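DUF72 domain-containing protein (Thermotoga maritima, PDB 1VPQ) is of unknown function but has a TIM-barrel fold and may bind an anionic ligand at the C-terminal ends of its strands. Local coordinates at residues S19-E24 against V53-T58; V83-S88 against K121-Q126. All coordinates share one frame; numbering follows the deposited sequence.

Interaction 1: S19-E24 against V53-T58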
# COMPACT_ATOMS: atom_id res chain seq x y z
N SER A 19 5.04 -1.52 4.35
CA SER A 19 4.05 -2.57 4.10
C SER A 19 4.32 -3.70 5.07
O SER A 19 5.23 -4.51 4.86
CB SER A 19 4.12 -3.08 2.66
OG SER A 19 3.70 -2.08 1.75
N GLY A 20 3.52 -3.75 6.13
CA GLY A 20 3.73 -4.71 7.21
C GLY A 20 4.75 -4.20 8.20
O GLY A 20 5.54 -3.30 7.90
N PHE A 21 4.71 -4.78 9.39
CA PHE A 21 5.67 -4.49 10.46
C PHE A 21 6.27 -5.77 11.07
O PHE A 21 7.26 -5.70 11.78
CB PHE A 21 4.97 -3.69 11.57
CG PHE A 21 3.97 -4.51 12.36
CD1 PHE A 21 4.37 -5.22 13.48
CD2 PHE A 21 2.64 -4.57 11.96
CE1 PHE A 21 3.46 -5.98 14.20
CE2 PHE A 21 1.73 -5.33 12.67
CZ PHE A 21 2.14 -6.03 13.80
N SER A 22 5.65 -6.92 10.81
CA SER A 22 5.95 -8.16 11.51
C SER A 22 6.90 -9.04 10.71
O SER A 22 6.49 -10.01 10.06
CB SER A 22 4.65 -8.91 11.83
OG SER A 22 4.83 -9.92 12.80
N PHE A 23 8.19 -8.69 10.75
CA PHE A 23 9.24 -9.41 10.04
C PHE A 23 10.39 -9.76 10.98
O PHE A 23 10.80 -8.92 11.79
CB PHE A 23 9.80 -8.56 8.89
CG PHE A 23 8.77 -8.14 7.87
CD1 PHE A 23 8.33 -9.02 6.89
CD2 PHE A 23 8.25 -6.85 7.89
CE1 PHE A 23 7.38 -8.63 5.95
CE2 PHE A 23 7.30 -6.45 6.95
CZ PHE A 23 6.87 -7.34 5.98
N GLU A 24 10.90 -10.98 10.88
CA GLU A 24 12.07 -11.42 11.64
C GLU A 24 13.38 -10.94 10.99
O GLU A 24 14.33 -10.62 11.68
CB GLU A 24 12.08 -12.94 11.77
CG GLU A 24 10.93 -13.51 12.62
CD GLU A 24 11.25 -13.57 14.11
OE1 GLU A 24 11.43 -12.50 14.73
OE2 GLU A 24 11.31 -14.69 14.67
N VAL A 53 0.74 2.13 8.89
CA VAL A 53 1.26 0.90 8.30
C VAL A 53 0.21 0.36 7.35
O VAL A 53 -0.98 0.53 7.57
CB VAL A 53 1.66 -0.15 9.39
CG1 VAL A 53 0.44 -0.64 10.17
CG2 VAL A 53 2.41 -1.32 8.77
N GLU A 54 0.67 -0.27 6.27
CA GLU A 54 -0.20 -0.89 5.28
C GLU A 54 -0.23 -2.39 5.52
O GLU A 54 0.81 -3.03 5.56
CB GLU A 54 0.34 -0.59 3.89
CG GLU A 54 -0.46 -1.16 2.74
CD GLU A 54 0.28 -1.02 1.43
OE1 GLU A 54 1.13 -1.90 1.16
OE2 GLU A 54 0.02 -0.05 0.69
N LEU A 55 -1.43 -2.96 5.66
CA LEU A 55 -1.59 -4.36 6.05
C LEU A 55 -2.30 -5.24 5.01
O LEU A 55 -3.13 -4.78 4.23
CB LEU A 55 -2.32 -4.44 7.39
CG LEU A 55 -1.52 -3.87 8.57
CD1 LEU A 55 -2.41 -3.64 9.77
CD2 LEU A 55 -0.36 -4.78 8.93
N ASN A 56 -1.94 -6.52 5.02
CA ASN A 56 -2.59 -7.53 4.21
C ASN A 56 -2.82 -8.77 5.06
O ASN A 56 -1.90 -9.55 5.30
CB ASN A 56 -1.74 -7.87 2.98
CG ASN A 56 -2.36 -8.95 2.10
OD1 ASN A 56 -3.58 -9.09 2.02
ND2 ASN A 56 -1.51 -9.71 1.43
N PHE A 57 -4.06 -8.93 5.51
CA PHE A 57 -4.42 -10.03 6.40
C PHE A 57 -4.72 -11.27 5.59
O PHE A 57 -5.63 -11.28 4.78
CB PHE A 57 -5.63 -9.66 7.24
CG PHE A 57 -5.42 -8.45 8.09
CD1 PHE A 57 -4.73 -8.55 9.29
CD2 PHE A 57 -5.88 -7.21 7.69
CE1 PHE A 57 -4.51 -7.43 10.08
CE2 PHE A 57 -5.67 -6.09 8.47
CZ PHE A 57 -4.99 -6.19 9.66
N THR A 58 -3.92 -12.31 5.82
CA THR A 58 -4.17 -13.61 5.23
C THR A 58 -4.07 -14.64 6.35
O THR A 58 -3.98 -14.28 7.52
CB THR A 58 -3.15 -13.92 4.12
OG1 THR A 58 -1.88 -14.20 4.71
CG2 THR A 58 -3.01 -12.74 3.17
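F21 sets its ring beside the end of L55, whose CD2 lies at the ring edge, near its plane, 4.3 Å from F21 CD2. L55 starts out pointing away from 19-24, and its branched end returns to make this contact. The methyl V53 CG2, anti to the backbone N, rests 3.8 Å from G20 C. The backbones of the two segments are bridged once, S19 with E54: G20 N donates to E54 O over 2.9 Å, nearly along the C=O axis but bent at the hydrogen (137°). From its side chain, S19 OG donates to E54 OE1 at 2.6 Å, arriving from above the carboxylate plane. The same carboxylate forms a salt bridge with R203 and a hydrogen bond with Y201, so three groups hold it in a buried setting. An alanine here would probably cost S19 OG its carboxylate partner and take one anionic partner from R203 and a hydrogen bond from Y201. G20 has a positive phi, which favours glycine, and a CB there would crowd the F23 ring. L41, Y44 and M71 touch F21. Strands 13-18 and 52-55 are the first and second of a TIM barrel, and this contact closes it at their C-terminal ends.

Interaction 2: V83-S88 against K121-Q126; sequences VKTPGS and KMTLAQ. With SO4 (sulfate ion), chain B.
K84 NZ is gripped by two oxygens, Q126 OE1 at 2.7 Å and O4 of a bound sulfate, also at 2.7 Å. The lysine chain is extended beyond CG, whereas Q126 bends at chi2 (-94°) and brings its amide round to meet the amine. NZ lies in the plane of the Q126 carbonyl. Sulfate O1 also approaches Q126 CD, to 3.2 Å. R203, R157 and Y220 also hydrogen-bond the anion, which probably came from the crystallisation liquor. Nearer the backbone, K84 and L124 run side by side in the same direction, and K84 CG packs 4.0 Å from L124 CD2. The strands beneath are parallel, pairing V83 with T123 and K84 with L124. V83 N donates to M122 O, L124 N to V83 O at 2.7 Å, and T85 N to L124 O at 2.9 Å, so the pairing runs one residue past the end of strand 80-84. T123 lies with V83 on the face opposite K84 and L124, and its CG2 meets T85 CG2 at 3.5 Å, tighter than usual for carbons; the two side chains cross at about a right angle. The hydroxyl of T123 is bonded to Y148, and F107 and M104 of helix 101-116 lie against these threonines. Two arginines and a lysine around one anion would probably make this pocket at the C-terminal ends of the strands electropositive, consistent with a site for a phosphate or carboxylate group.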
# COMPACT_ATOMS: atom_id res chain seq x y z
N VAL A 83 -5.39 -0.97 4.24
CA VAL A 83 -5.62 -2.42 4.15
C VAL A 83 -5.82 -2.86 2.71
O VAL A 83 -6.50 -2.19 1.94
CB VAL A 83 -6.87 -2.86 4.97
CG1 VAL A 83 -6.85 -4.37 5.22
CG2 VAL A 83 -6.91 -2.16 6.29
N LYS A 84 -5.22 -4.00 2.36
CA LYS A 84 -5.47 -4.62 1.06
C LYS A 84 -6.83 -5.34 1.05
O LYS A 84 -7.19 -6.01 2.02
CB LYS A 84 -4.36 -5.61 0.71
CG LYS A 84 -3.12 -4.98 0.11
CD LYS A 84 -2.23 -6.02 -0.53
CE LYS A 84 -1.12 -5.39 -1.37
NZ LYS A 84 -0.34 -6.42 -2.12
N THR A 85 -7.56 -5.19 -0.05
CA THR A 85 -8.79 -5.96 -0.29
C THR A 85 -8.43 -7.45 -0.32
O THR A 85 -7.26 -7.80 -0.48
CB THR A 85 -9.46 -5.63 -1.66
OG1 THR A 85 -8.59 -6.01 -2.73
CG2 THR A 85 -9.83 -4.15 -1.77
N PRO A 86 -9.45 -8.33 -0.19
CA PRO A 86 -9.14 -9.76 -0.31
C PRO A 86 -8.53 -10.08 -1.68
O PRO A 86 -8.73 -9.33 -2.64
CB PRO A 86 -10.51 -10.43 -0.15
CG PRO A 86 -11.37 -9.42 0.54
CD PRO A 86 -10.88 -8.09 0.07
N GLY A 87 -7.76 -11.16 -1.73
CA GLY A 87 -7.07 -11.58 -2.95
C GLY A 87 -7.97 -11.97 -4.10
O GLY A 87 -7.60 -11.80 -5.25
N SER A 88 -9.16 -12.48 -3.79
CA SER A 88 -10.17 -12.80 -4.81
C SER A 88 -10.56 -11.57 -5.64
O SER A 88 -10.74 -11.65 -6.86
CB SER A 88 -11.43 -13.33 -4.14
OG SER A 88 -11.99 -12.36 -3.26
N LYS A 121 -7.67 4.48 7.10
CA LYS A 121 -7.56 5.66 6.24
C LYS A 121 -7.90 5.37 4.77
O LYS A 121 -8.37 6.26 4.06
CB LYS A 121 -6.14 6.24 6.33
CG LYS A 121 -5.80 6.90 7.67
CD LYS A 121 -6.46 8.24 7.84
CE LYS A 121 -5.64 9.17 8.72
NZ LYS A 121 -6.36 10.43 9.02
N MET A 122 -7.64 4.14 4.32
CA MET A 122 -7.76 3.79 2.91
C MET A 122 -7.73 2.27 2.70
O MET A 122 -7.04 1.55 3.42
CB MET A 122 -6.62 4.44 2.11
CG MET A 122 -6.68 4.31 0.59
SD MET A 122 -7.78 5.46 -0.24
CE MET A 122 -7.22 7.07 0.29
N THR A 123 -8.50 1.81 1.71
CA THR A 123 -8.45 0.41 1.27
C THR A 123 -7.75 0.33 -0.08
O THR A 123 -8.00 1.13 -0.97
CB THR A 123 -9.85 -0.22 1.21
OG1 THR A 123 -10.39 -0.27 2.54
CG2 THR A 123 -9.81 -1.65 0.66
N LEU A 124 -6.86 -0.65 -0.22
CA LEU A 124 -6.02 -0.77 -1.42
C LEU A 124 -6.41 -1.98 -2.25
O LEU A 124 -6.45 -3.11 -1.74
CB LEU A 124 -4.55 -0.89 -1.03
CG LEU A 124 -3.54 -1.11 -2.16
CD1 LEU A 124 -3.41 0.13 -3.05
CD2 LEU A 124 -2.19 -1.52 -1.61
N ALA A 125 -6.69 -1.73 -3.52
CA ALA A 125 -6.88 -2.80 -4.50
C ALA A 125 -5.71 -2.79 -5.46
O ALA A 125 -5.64 -1.94 -6.36
CB ALA A 125 -8.20 -2.61 -5.24
N GLN A 126 -4.78 -3.72 -5.26
CA GLN A 126 -3.58 -3.83 -6.10
C GLN A 126 -3.70 -5.04 -7.03
O GLN A 126 -3.83 -6.17 -6.58
CB GLN A 126 -2.31 -3.93 -5.23
CG GLN A 126 -1.02 -4.33 -5.96
CD GLN A 126 -0.75 -5.83 -5.91
OE1 GLN A 126 -0.68 -6.42 -4.83
NE2 GLN A 126 -0.60 -6.46 -7.08
S SO4 B . 2.73 -5.83 -4.01
O1 SO4 B . 2.18 -4.91 -5.01
O2 SO4 B . 2.42 -7.21 -4.37
O3 SO4 B . 4.17 -5.65 -3.98
O4 SO4 B . 2.13 -5.55 -2.72

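In the fold
Interactions 1 and 2 occupy successive parts of one barrel wall, their centres about 13 Å apart. They meet between neighbouring strands 52-55 and 80-84, where L55 O lies 2.9 Å from K84 N, a probable hydrogen bond. Both are mainly buried. Interaction 1 has a single backbone bridge, with a loop beyond strand 13-18 carrying much of the contact; interaction 2 is regular parallel pairing with three backbone bonds. Their polar groups also differ: in interaction 1 the carboxylate of E54 accepts from S19, in interaction 2 the NZ of K84 donates to Q126 and sulfate. R203 links the two, forming a salt bridge with E54 and binding the sulfate beside K84, while E54 OE2 packs on L124 CD2.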